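Local coordinates for protein N-acetylglucosamine 2-epimerase (Xylella fastidiosa, PDB 3GT5) that probably interconverts sugar epimers in the manner of N-acylglucosamine 2-epimerases, at residues F34-D39 and I43-H48; R49-S54 and D86-P91; A97-L100 and E106-T109; Y156-D161 and L239-G244. All blocks are in the same frame, centred on the assembly; numbering follows the deposited sequence. Where two conformers were deposited one is given.

Contact 1: F34-D39 and I43-H48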
# COMPACT_ATOMS: atom_id res chain seq x y z
N PHE A 34 5.99 4.81 -17.40
CA PHE A 34 5.26 3.69 -17.99
C PHE A 34 4.78 2.81 -16.82
O PHE A 34 5.46 2.68 -15.79
CB PHE A 34 6.15 2.88 -18.93
CG PHE A 34 6.74 3.69 -20.03
CD1 PHE A 34 5.92 4.16 -21.09
CD2 PHE A 34 8.09 4.02 -20.03
CE1 PHE A 34 6.47 4.93 -22.13
CE2 PHE A 34 8.62 4.80 -21.07
CZ PHE A 34 7.80 5.24 -22.12
N HIS A 35 3.61 2.21 -16.98
CA HIS A 35 2.95 1.49 -15.88
C HIS A 35 2.75 -0.03 -16.08
O HIS A 35 2.22 -0.69 -15.20
CB HIS A 35 1.60 2.15 -15.57
CG HIS A 35 1.73 3.55 -15.06
ND1 HIS A 35 0.64 4.38 -14.89
CD2 HIS A 35 2.81 4.27 -14.69
CE1 HIS A 35 1.05 5.54 -14.41
NE2 HIS A 35 2.36 5.49 -14.26
N TYR A 36 3.18 -0.58 -17.22
CA TYR A 36 2.96 -2.00 -17.51
C TYR A 36 4.27 -2.65 -17.98
O TYR A 36 4.80 -2.31 -19.06
CB TYR A 36 1.89 -2.14 -18.59
CG TYR A 36 0.47 -1.75 -18.18
CD1 TYR A 36 -0.46 -2.70 -17.76
CD2 TYR A 36 0.06 -0.44 -18.24
CE1 TYR A 36 -1.75 -2.36 -17.41
CE2 TYR A 36 -1.22 -0.07 -17.88
CZ TYR A 36 -2.12 -1.04 -17.48
OH TYR A 36 -3.40 -0.67 -17.15
N PHE A 37 4.81 -3.53 -17.14
CA PHE A 37 6.11 -4.16 -17.38
C PHE A 37 6.04 -5.68 -17.37
O PHE A 37 5.43 -6.31 -16.47
CB PHE A 37 7.15 -3.79 -16.32
CG PHE A 37 7.34 -2.30 -16.11
CD1 PHE A 37 8.45 -1.66 -16.60
CD2 PHE A 37 6.42 -1.55 -15.38
CE1 PHE A 37 8.63 -0.31 -16.42
CE2 PHE A 37 6.61 -0.19 -15.19
CZ PHE A 37 7.70 0.43 -15.71
N ARG A 38 6.69 -6.29 -18.36
CA ARG A 38 6.93 -7.71 -18.35
C ARG A 38 8.07 -8.12 -17.40
O ARG A 38 8.81 -7.27 -16.90
CB ARG A 38 7.30 -8.22 -19.76
CG ARG A 38 6.23 -8.01 -20.79
CD ARG A 38 6.59 -8.70 -22.13
NE ARG A 38 5.56 -8.40 -23.11
CZ ARG A 38 5.60 -7.39 -23.99
NH1 ARG A 38 6.62 -6.54 -24.05
NH2 ARG A 38 4.58 -7.23 -24.83
N ASP A 39 8.23 -9.43 -17.20
CA ASP A 39 9.26 -9.96 -16.31
C ASP A 39 10.63 -9.41 -16.65
O ASP A 39 11.42 -9.17 -15.77
CB ASP A 39 9.32 -11.48 -16.35
CG ASP A 39 8.17 -12.18 -15.61
OD1 ASP A 39 7.48 -11.57 -14.77
OD2 ASP A 39 7.97 -13.40 -15.83
N ILE A 43 8.22 -2.91 -21.85
CA ILE A 43 6.94 -2.21 -21.64
C ILE A 43 5.89 -2.80 -22.57
O ILE A 43 6.07 -2.86 -23.80
CB ILE A 43 7.09 -0.67 -21.79
CG1 ILE A 43 7.97 -0.10 -20.68
CG2 ILE A 43 5.71 0.05 -21.75
CD1 ILE A 43 9.22 0.51 -21.12
N TYR A 44 4.79 -3.28 -22.00
CA TYR A 44 3.76 -3.94 -22.83
C TYR A 44 2.53 -3.12 -23.06
O TYR A 44 1.64 -3.54 -23.82
CB TYR A 44 3.42 -5.33 -22.28
CG TYR A 44 2.62 -5.45 -21.00
CD1 TYR A 44 1.22 -5.38 -21.00
CD2 TYR A 44 3.25 -5.78 -19.78
CE1 TYR A 44 0.50 -5.56 -19.82
CE2 TYR A 44 2.53 -5.96 -18.62
CZ TYR A 44 1.17 -5.85 -18.64
OH TYR A 44 0.49 -6.05 -17.46
N ASN A 45 2.43 -1.96 -22.41
CA ASN A 45 1.37 -1.01 -22.70
C ASN A 45 1.95 0.32 -22.29
O ASN A 45 2.13 0.56 -21.09
CB ASN A 45 0.11 -1.31 -21.90
CG ASN A 45 -1.04 -0.36 -22.23
OD1 ASN A 45 -0.85 0.84 -22.45
ND2 ASN A 45 -2.25 -0.91 -22.26
N ALA A 46 2.29 1.16 -23.25
CA ALA A 46 2.98 2.42 -22.97
C ALA A 46 2.01 3.59 -22.83
O ALA A 46 2.39 4.63 -22.31
CB ALA A 46 4.02 2.75 -24.08
N THR A 47 0.79 3.42 -23.33
CA THR A 47 -0.16 4.52 -23.41
C THR A 47 -1.14 4.62 -22.22
O THR A 47 -1.61 5.71 -21.90
CB THR A 47 -0.95 4.42 -24.73
OG1 THR A 47 -1.78 5.57 -24.87
CG2 THR A 47 -1.79 3.20 -24.80
N HIS A 48 -1.50 3.50 -21.62
CA HIS A 48 -2.49 3.52 -20.54
C HIS A 48 -1.77 3.85 -19.22
O HIS A 48 -0.74 3.23 -18.92
CB HIS A 48 -3.20 2.18 -20.39
CG HIS A 48 -4.47 2.28 -19.58
ND1 HIS A 48 -4.55 1.92 -18.26
CD2 HIS A 48 -5.69 2.76 -19.92
CE1 HIS A 48 -5.77 2.17 -17.81
NE2 HIS A 48 -6.48 2.69 -18.80
O HOH W 1 1.87 2.77 -19.46

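Contact 2: R49-S54 and D86-P91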
# COMPACT_ATOMS: atom_id res chain seq x y z
N ARG A 49 -2.31 4.81 -18.47
CA ARG A 49 -1.73 5.22 -17.18
C ARG A 49 -2.78 5.22 -16.05
O ARG A 49 -3.97 5.53 -16.26
CB ARG A 49 -1.06 6.60 -17.29
CG ARG A 49 0.04 6.71 -18.36
CD ARG A 49 1.30 5.90 -18.05
NE ARG A 49 2.14 5.90 -19.25
CZ ARG A 49 3.00 6.85 -19.60
NH1 ARG A 49 3.23 7.92 -18.85
NH2 ARG A 49 3.64 6.74 -20.77
N HIS A 50 -2.32 4.86 -14.86
CA HIS A 50 -3.15 4.71 -13.71
C HIS A 50 -2.64 5.59 -12.58
O HIS A 50 -1.43 5.58 -12.25
CB HIS A 50 -3.16 3.24 -13.24
CG HIS A 50 -4.33 2.91 -12.37
ND1 HIS A 50 -4.52 3.45 -11.11
CD2 HIS A 50 -5.41 2.13 -12.62
CE1 HIS A 50 -5.64 2.95 -10.58
NE2 HIS A 50 -6.21 2.16 -11.49
N LEU A 51 -3.57 6.27 -11.93
CA LEU A 51 -3.20 7.16 -10.82
C LEU A 51 -2.41 6.43 -9.75
O LEU A 51 -1.49 7.01 -9.20
CB LEU A 51 -4.45 7.81 -10.21
CG LEU A 51 -4.23 8.81 -9.09
CD1 LEU A 51 -3.43 10.04 -9.56
CD2 LEU A 51 -5.62 9.19 -8.52
N VAL A 52 -2.77 5.19 -9.42
CA VAL A 52 -2.09 4.44 -8.34
C VAL A 52 -0.60 4.20 -8.73
O VAL A 52 0.27 4.30 -7.87
CB VAL A 52 -2.88 3.12 -7.93
CG1 VAL A 52 -2.07 2.24 -6.90
CG2 VAL A 52 -4.27 3.49 -7.30
N SER A 53 -0.31 3.86 -9.98
CA SER A 53 1.12 3.77 -10.41
C SER A 53 1.85 5.12 -10.43
O SER A 53 3.02 5.24 -9.95
CB SER A 53 1.27 3.02 -11.74
OG SER A 53 1.14 1.64 -11.51
N SER A 54 1.21 6.15 -10.98
CA SER A 54 1.81 7.49 -11.06
C SER A 54 2.26 7.96 -9.66
O SER A 54 3.36 8.53 -9.50
CB SER A 54 0.84 8.53 -11.65
OG SER A 54 0.59 8.30 -13.03
N ASP A 86 0.07 18.05 -13.34
CA ASP A 86 -0.20 18.67 -14.64
C ASP A 86 -1.08 17.85 -15.54
O ASP A 86 -1.76 18.43 -16.43
CB ASP A 86 1.11 18.94 -15.35
CG ASP A 86 1.99 19.90 -14.57
OD1 ASP A 86 1.50 20.55 -13.60
OD2 ASP A 86 3.18 20.01 -14.91
N VAL A 87 -1.11 16.53 -15.32
CA VAL A 87 -1.85 15.64 -16.21
C VAL A 87 -3.02 14.96 -15.50
O VAL A 87 -4.11 14.96 -16.02
CB VAL A 87 -0.93 14.61 -16.88
CG1 VAL A 87 -1.70 13.73 -17.84
CG2 VAL A 87 0.21 15.34 -17.58
N HIS A 88 -2.80 14.40 -14.31
CA HIS A 88 -3.92 13.77 -13.56
C HIS A 88 -4.89 14.79 -12.98
O HIS A 88 -6.09 14.59 -13.04
CB HIS A 88 -3.43 12.86 -12.41
CG HIS A 88 -2.92 11.53 -12.87
ND1 HIS A 88 -3.76 10.47 -13.14
CD2 HIS A 88 -1.66 11.11 -13.14
CE1 HIS A 88 -3.02 9.43 -13.50
NE2 HIS A 88 -1.74 9.79 -13.49
N ARG A 89 -4.36 15.85 -12.41
CA ARG A 89 -5.18 16.77 -11.65
C ARG A 89 -6.02 17.67 -12.56
O ARG A 89 -5.51 18.27 -13.50
CB ARG A 89 -4.32 17.63 -10.77
CG ARG A 89 -5.10 18.48 -9.76
CD ARG A 89 -4.16 19.30 -8.89
NE ARG A 89 -4.96 19.97 -7.88
CZ ARG A 89 -5.42 21.21 -7.98
NH1 ARG A 89 -5.09 21.96 -9.04
NH2 ARG A 89 -6.17 21.71 -7.01
N ASN A 90 -7.30 17.73 -12.24
CA ASN A 90 -8.26 18.60 -12.90
C ASN A 90 -8.33 19.92 -12.12
O ASN A 90 -8.85 19.97 -10.98
CB ASN A 90 -9.62 17.91 -12.97
CG ASN A 90 -10.68 18.76 -13.64
OD1 ASN A 90 -10.47 19.96 -13.85
ND2 ASN A 90 -11.82 18.15 -13.95
N PRO A 91 -7.76 20.99 -12.68
CA PRO A 91 -7.74 22.29 -11.98
C PRO A 91 -9.13 22.84 -11.66
O PRO A 91 -9.27 23.57 -10.70
CB PRO A 91 -7.03 23.22 -12.99
CG PRO A 91 -6.21 22.30 -13.83
CD PRO A 91 -7.08 21.09 -14.00

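Contact 3: A97-L100 and E106-T109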
# COMPACT_ATOMS: atom_id res chain seq x y z
N ALA A 97 -7.63 12.39 -12.26
CA ALA A 97 -8.02 11.32 -13.16
C ALA A 97 -7.53 9.99 -12.61
O ALA A 97 -6.35 9.86 -12.28
CB ALA A 97 -7.47 11.56 -14.57
N TRP A 98 -8.43 9.01 -12.54
CA TRP A 98 -8.10 7.64 -12.13
C TRP A 98 -7.24 6.91 -13.18
O TRP A 98 -6.23 6.29 -12.86
CB TRP A 98 -9.42 6.89 -11.84
CG TRP A 98 -9.32 5.53 -11.25
CD1 TRP A 98 -9.85 4.38 -11.77
CD2 TRP A 98 -8.73 5.14 -9.98
NE1 TRP A 98 -9.60 3.33 -10.96
CE2 TRP A 98 -8.93 3.76 -9.84
CE3 TRP A 98 -8.07 5.84 -8.95
CZ2 TRP A 98 -8.48 3.05 -8.73
CZ3 TRP A 98 -7.63 5.11 -7.83
CH2 TRP A 98 -7.84 3.74 -7.73
N THR A 99 -7.68 6.97 -14.44
CA THR A 99 -6.90 6.41 -15.55
C THR A 99 -6.88 7.39 -16.75
O THR A 99 -7.79 8.21 -16.96
CB THR A 99 -7.48 5.07 -16.00
OG1 THR A 99 -8.83 5.27 -16.37
CG2 THR A 99 -7.44 3.98 -14.90
N LEU A 100 -5.78 7.32 -17.50
CA LEU A 100 -5.55 8.15 -18.67
C LEU A 100 -5.17 7.23 -19.80
O LEU A 100 -4.63 6.15 -19.59
CB LEU A 100 -4.41 9.14 -18.43
CG LEU A 100 -4.47 10.11 -17.25
CD1 LEU A 100 -3.08 10.55 -16.80
CD2 LEU A 100 -5.31 11.31 -17.62
N GLU A 106 -9.48 8.87 -19.22
CA GLU A 106 -10.29 7.72 -19.54
C GLU A 106 -11.34 7.48 -18.45
O GLU A 106 -12.50 7.20 -18.77
CB GLU A 106 -9.44 6.47 -19.74
CG GLU A 106 -10.21 5.17 -19.67
CD GLU A 106 -9.30 3.95 -19.66
OE1 GLU A 106 -8.83 3.57 -20.75
OE2 GLU A 106 -9.08 3.37 -18.56
N ASP A 107 -10.94 7.54 -17.19
CA ASP A 107 -11.90 7.37 -16.08
C ASP A 107 -11.65 8.52 -15.13
O ASP A 107 -10.57 8.64 -14.57
CB ASP A 107 -11.70 6.01 -15.41
CG ASP A 107 -12.70 5.76 -14.32
OD1 ASP A 107 -13.48 6.69 -14.00
OD2 ASP A 107 -12.70 4.62 -13.82
N ASP A 108 -12.64 9.39 -14.98
CA ASP A 108 -12.52 10.58 -14.14
C ASP A 108 -13.19 10.39 -12.77
O ASP A 108 -13.38 11.37 -12.06
CB ASP A 108 -13.12 11.81 -14.84
CG ASP A 108 -14.64 11.70 -15.06
OD1 ASP A 108 -15.26 10.68 -14.66
OD2 ASP A 108 -15.21 12.66 -15.62
N THR A 109 -13.52 9.16 -12.43
CA THR A 109 -14.09 8.83 -11.10
C THR A 109 -13.14 9.26 -10.02
O THR A 109 -11.93 9.00 -10.10
CB THR A 109 -14.35 7.35 -10.95
OG1 THR A 109 -15.22 6.92 -12.00
CG2 THR A 109 -15.01 7.05 -9.57

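Contact 4: Y156-D161 and L239-G244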
# COMPACT_ATOMS: atom_id res chain seq x y z
N TYR A 156 -13.60 8.13 5.89
CA TYR A 156 -13.81 8.70 4.59
C TYR A 156 -14.75 7.82 3.77
O TYR A 156 -14.66 6.57 3.82
CB TYR A 156 -12.48 8.88 3.83
CG TYR A 156 -11.56 9.90 4.47
CD1 TYR A 156 -11.69 11.27 4.22
CD2 TYR A 156 -10.57 9.51 5.36
CE1 TYR A 156 -10.87 12.19 4.85
CE2 TYR A 156 -9.74 10.42 5.96
CZ TYR A 156 -9.88 11.74 5.70
OH TYR A 156 -9.02 12.60 6.33
N LYS A 157 -15.60 8.49 3.01
CA LYS A 157 -16.39 7.85 1.95
C LYS A 157 -15.48 7.43 0.81
O LYS A 157 -14.37 7.95 0.67
CB LYS A 157 -17.46 8.83 1.45
CG LYS A 157 -18.36 9.30 2.60
CD LYS A 157 -19.56 10.10 2.12
CE LYS A 157 -19.15 11.36 1.40
NZ LYS A 157 -20.22 12.39 1.49
N ASP A 158 -15.95 6.53 -0.04
CA ASP A 158 -15.03 5.92 -1.01
C ASP A 158 -14.95 6.53 -2.40
O ASP A 158 -13.88 6.68 -2.97
CB ASP A 158 -15.35 4.46 -1.16
CG ASP A 158 -14.12 3.61 -1.16
OD1 ASP A 158 -13.73 3.17 -2.28
OD2 ASP A 158 -13.56 3.37 -0.06
N GLU A 159 -16.10 6.81 -3.02
CA GLU A 159 -16.11 6.98 -4.46
C GLU A 159 -17.20 7.97 -4.88
O GLU A 159 -18.33 7.81 -4.49
CB GLU A 159 -16.37 5.64 -5.16
CG GLU A 159 -16.37 5.74 -6.70
CD GLU A 159 -16.96 4.52 -7.39
OE1 GLU A 159 -16.78 3.39 -6.86
OE2 GLU A 159 -17.57 4.71 -8.48
N ALA A 160 -16.83 8.97 -5.69
CA ALA A 160 -17.74 9.99 -6.19
C ALA A 160 -17.47 10.20 -7.69
O ALA A 160 -16.34 9.99 -8.20
CB ALA A 160 -17.61 11.29 -5.37
N ASP A 161 -18.51 10.60 -8.40
CA ASP A 161 -18.35 11.00 -9.75
C ASP A 161 -17.64 12.34 -9.88
O ASP A 161 -17.28 12.96 -8.89
CB ASP A 161 -19.71 10.96 -10.50
CG ASP A 161 -20.68 12.10 -10.13
OD1 ASP A 161 -20.34 13.09 -9.44
OD2 ASP A 161 -21.85 11.99 -10.58
N LEU A 239 -9.43 -6.08 -8.35
CA LEU A 239 -8.06 -5.70 -7.92
C LEU A 239 -8.03 -4.89 -6.62
O LEU A 239 -7.17 -5.12 -5.78
CB LEU A 239 -7.35 -4.90 -9.05
CG LEU A 239 -5.88 -4.46 -8.85
CD1 LEU A 239 -4.98 -5.62 -8.46
CD2 LEU A 239 -5.33 -3.76 -10.14
N PHE A 240 -8.99 -3.98 -6.45
CA PHE A 240 -9.02 -3.14 -5.26
C PHE A 240 -10.06 -3.53 -4.23
O PHE A 240 -9.94 -3.15 -3.06
CB PHE A 240 -9.23 -1.67 -5.66
CG PHE A 240 -8.13 -1.14 -6.55
CD1 PHE A 240 -6.89 -0.80 -6.02
CD2 PHE A 240 -8.31 -1.04 -7.91
CE1 PHE A 240 -5.85 -0.33 -6.86
CE2 PHE A 240 -7.26 -0.56 -8.74
CZ PHE A 240 -6.05 -0.20 -8.20
N ARG A 241 -11.07 -4.29 -4.66
CA ARG A 241 -12.22 -4.65 -3.83
C ARG A 241 -12.52 -6.15 -3.98
O ARG A 241 -13.61 -6.54 -4.39
CB ARG A 241 -13.47 -3.84 -4.23
CG ARG A 241 -13.35 -2.34 -3.92
CD ARG A 241 -14.65 -1.63 -4.24
NE ARG A 241 -14.46 -0.18 -4.25
CZ ARG A 241 -15.41 0.71 -4.58
NH1 ARG A 241 -16.65 0.33 -4.91
NH2 ARG A 241 -15.10 2.00 -4.54
N PRO A 242 -11.55 -7.00 -3.58
CA PRO A 242 -11.72 -8.44 -3.68
C PRO A 242 -12.73 -8.94 -2.65
O PRO A 242 -13.01 -8.24 -1.68
CB PRO A 242 -10.31 -8.98 -3.37
CG PRO A 242 -9.71 -7.99 -2.49
CD PRO A 242 -10.27 -6.64 -2.95
N TRP A 243 -13.25 -10.14 -2.82
CA TRP A 243 -14.14 -10.69 -1.80
C TRP A 243 -13.36 -11.52 -0.78
O TRP A 243 -12.47 -12.29 -1.15
CB TRP A 243 -15.23 -11.58 -2.42
CG TRP A 243 -16.25 -12.02 -1.37
CD1 TRP A 243 -17.37 -11.33 -0.98
CD2 TRP A 243 -16.24 -13.22 -0.57
NE1 TRP A 243 -18.03 -11.99 0.02
CE2 TRP A 243 -17.37 -13.16 0.28
CE3 TRP A 243 -15.37 -14.33 -0.48
CZ2 TRP A 243 -17.67 -14.19 1.19
CZ3 TRP A 243 -15.67 -15.35 0.43
CH2 TRP A 243 -16.79 -15.26 1.26
N GLY A 244 -13.75 -11.43 0.50
CA GLY A 244 -13.21 -12.30 1.56
C GLY A 244 -12.32 -11.51 2.51
O GLY A 244 -11.97 -10.35 2.19
O HOH W 2 -12.09 1.07 -3.20
O HOH W 3 -18.69 2.51 -5.22

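Contact 1: F34-D39 and I43-H48
Y36 reaches along the hairpin and meets three residues of 43-48 in turn. Its CB sits squarely over the face of the Y44 ring, 3.7 Å from the ring centroid, in a CH-pi contact. One step further, CD1 of Y36 meets OH of Y44 at 3.5 Å, near the Y36 ring plane; the two rings form an offset edge-to-face pair, the edge of Y36 toward the face of Y44, planes 70° apart. CG and CD2 of Y36 each lie 3.8 Å from N45 CB, and the N45 amide stacks over one face of the ring, planes 24° apart. CE2 of Y36 meets H48 O at 3.5 Å. At the tip, OH of Y36 lies 3.0 Å from H48 ND1 in a hydrogen bond, while NE2 of the same imidazole is taken by E106.

The chain turns a corner at Y44, and its ring is brought back under Y36 by a chi1 of 72°, which sets CG between the backbone N and the carbonyl carbon. The backbones are tied by Y44 N to Y36 O at 3.1 Å. R38 lays one face of its guanidinium on Y44 CB, its NH1 being hydrogen-bonded to S42 OG. One water accepts from H35 N and donates to N45 O and H48 O, joining the two segments. On the other face CD2 of F34 packs against I43 CD1 at 3.8 Å. Together these contacts make a short surface beta hairpin whose Y36 and Y44 form an aromatic cluster with H48, the first residue of the next strand.

Contact 2: R49-S54 and D86-P91
S54 OG and H88 NE2 lie 2.8 Å apart in a hydrogen bond that ties the first turn of helix 51-68 to the last turn of helix 71-88, two consecutive antiparallel-running members of the (alpha/alpha)6 barrel expected for this six-hairpin family. The serine oxygen approaches at the edge of the imidazole, near its plane. The ring's other nitrogen, ND1, is bound to A97 O, so H88 is held at both nitrogens, a pairing that fixes the rotation of its ring.

With chi1 of H88 at -77°, CG stands beside the backbone N and the ring is carried off the helix end toward the start of 51-68. L51 then closes over one face of it. CD1 of L51 lies 3.8 Å from the ring centroid, 20° off the normal, and is displaced toward the rim nearest ND1, to which it comes within 3.6 Å. CE1 of H88 lies 3.5 Å from L51 CA, which sits above the ring plane. All four touching residues are buried, so this small patch of 160 Å² joins polar and apolar contact around a single ring.

The N-terminus of helix 51-68 is capped. H50, the last residue of strand 48-50, occupies the N-cap position. Its CG is anti to the backbone N, which turns the ND1 edge of the ring to the helix start, where H50 ND1 accepts from V52 N at 3.0 Å, the donor lying just 3° out of the imidazole plane.

Contact 3: A97-L100 and E106-T109
T99 OG1 donates to E106 OE2 at 2.9 Å, meeting the carboxylate oxygen on its anti side and 34° out of plane. The same oxygen also binds H48 NE2, so the glutamate reaches across strand 99-101 to strand 48-50. T99 can make this bond because its OG1 lies between the backbone N and the carbonyl carbon, chi1 58°, on the face it shares with D107.

The backbone between the strands is doubly irregular. T99 O accepts from E106 N at 2.9 Å and from D107 N at 3.2 Å, both donors coming from the same face of the carbonyl plane. In return, D107 O takes W98 N at 3.0 Å, approached nearly along its C=O although the N-H is bent, and a weaker bond from T99 N. Each pattern is a classic beta bulge: E106 and D107 face T99, and W98 and T99 face D107.

The D107 carboxylate binds T109. OD1 accepts from T109 N in an Asx turn and, through its syn lone pair, from T109 OG1 at 2.7 Å. The other oxygen, OD2 of D107, lies 3.5 Å from W98 CD1, the carboxylate and indole planes being 78° apart, and W98 CB packs on T109 O.

This hairpin of strands 99-101 and 104-111 lies inside the sheet, with strand 48-50 beside the former and 155-160 beside the latter; the L100 side chain packs on Y83, V87 and H88 of helix 71-88.

Contact 4: Y156-D161 and L239-G244
Two salt bridges converge on one nitrogen, R241 NH2, which two carboxylates therefore share. D158 OD1 lies 2.9 Å from it and E159 OE1 3.2 Å, and as hydrogen bonds both are weak, the N-H pointing past the acceptors at 123° and 133°. The acidic groups arrive differently: D158 comes from the direction opposite to R241, with its carboxylate turned steeply against the guanidinium, whereas E159 crosses the arginine at about a right angle.

Waters complete the contact at the edge of the guanidinium. One donates to D158 OD1 and accepts from R241 NE at 2.9 Å; a second donates to E159 OE1 and accepts from R241 NH1 at 3.0 Å. Each carboxylate therefore has a direct and a water-mediated link to the same group. R241 NH1 also binds Y231 OH, and Y169 offers its ring for a cation-pi contact.

Packing is slight, the reach being made by an arginine chain extended from CG to NE: D158 CA and R241 CA lie 11.3 Å apart. The result is a salt-bridge network that connects strand 155-160 of the sheet with the long loop preceding helix 247-263.

Overall arrangement
Contacts 1 to 3 succeed one another along the chain and are bound together. H35 of contact 1 binds H50 of contact 2, L51 N of contact 2 binds W98 O of contact 3, and H48 of contact 1 packs on T99 of contact 3. Contact 1 is a surface hairpin built on aromatic packing; contact 2 is fully buried and small, and joins two helices; contact 3 is partly buried and rests on backbone bonding within the five-stranded sheet. Contact 4 lies apart from contact 1, with nearest atoms about 8 Å apart, and relies on charge and water. It meets contact 3 where T109 packs on E159 and where W98 touches F240, which H50 of contact 2 also reaches.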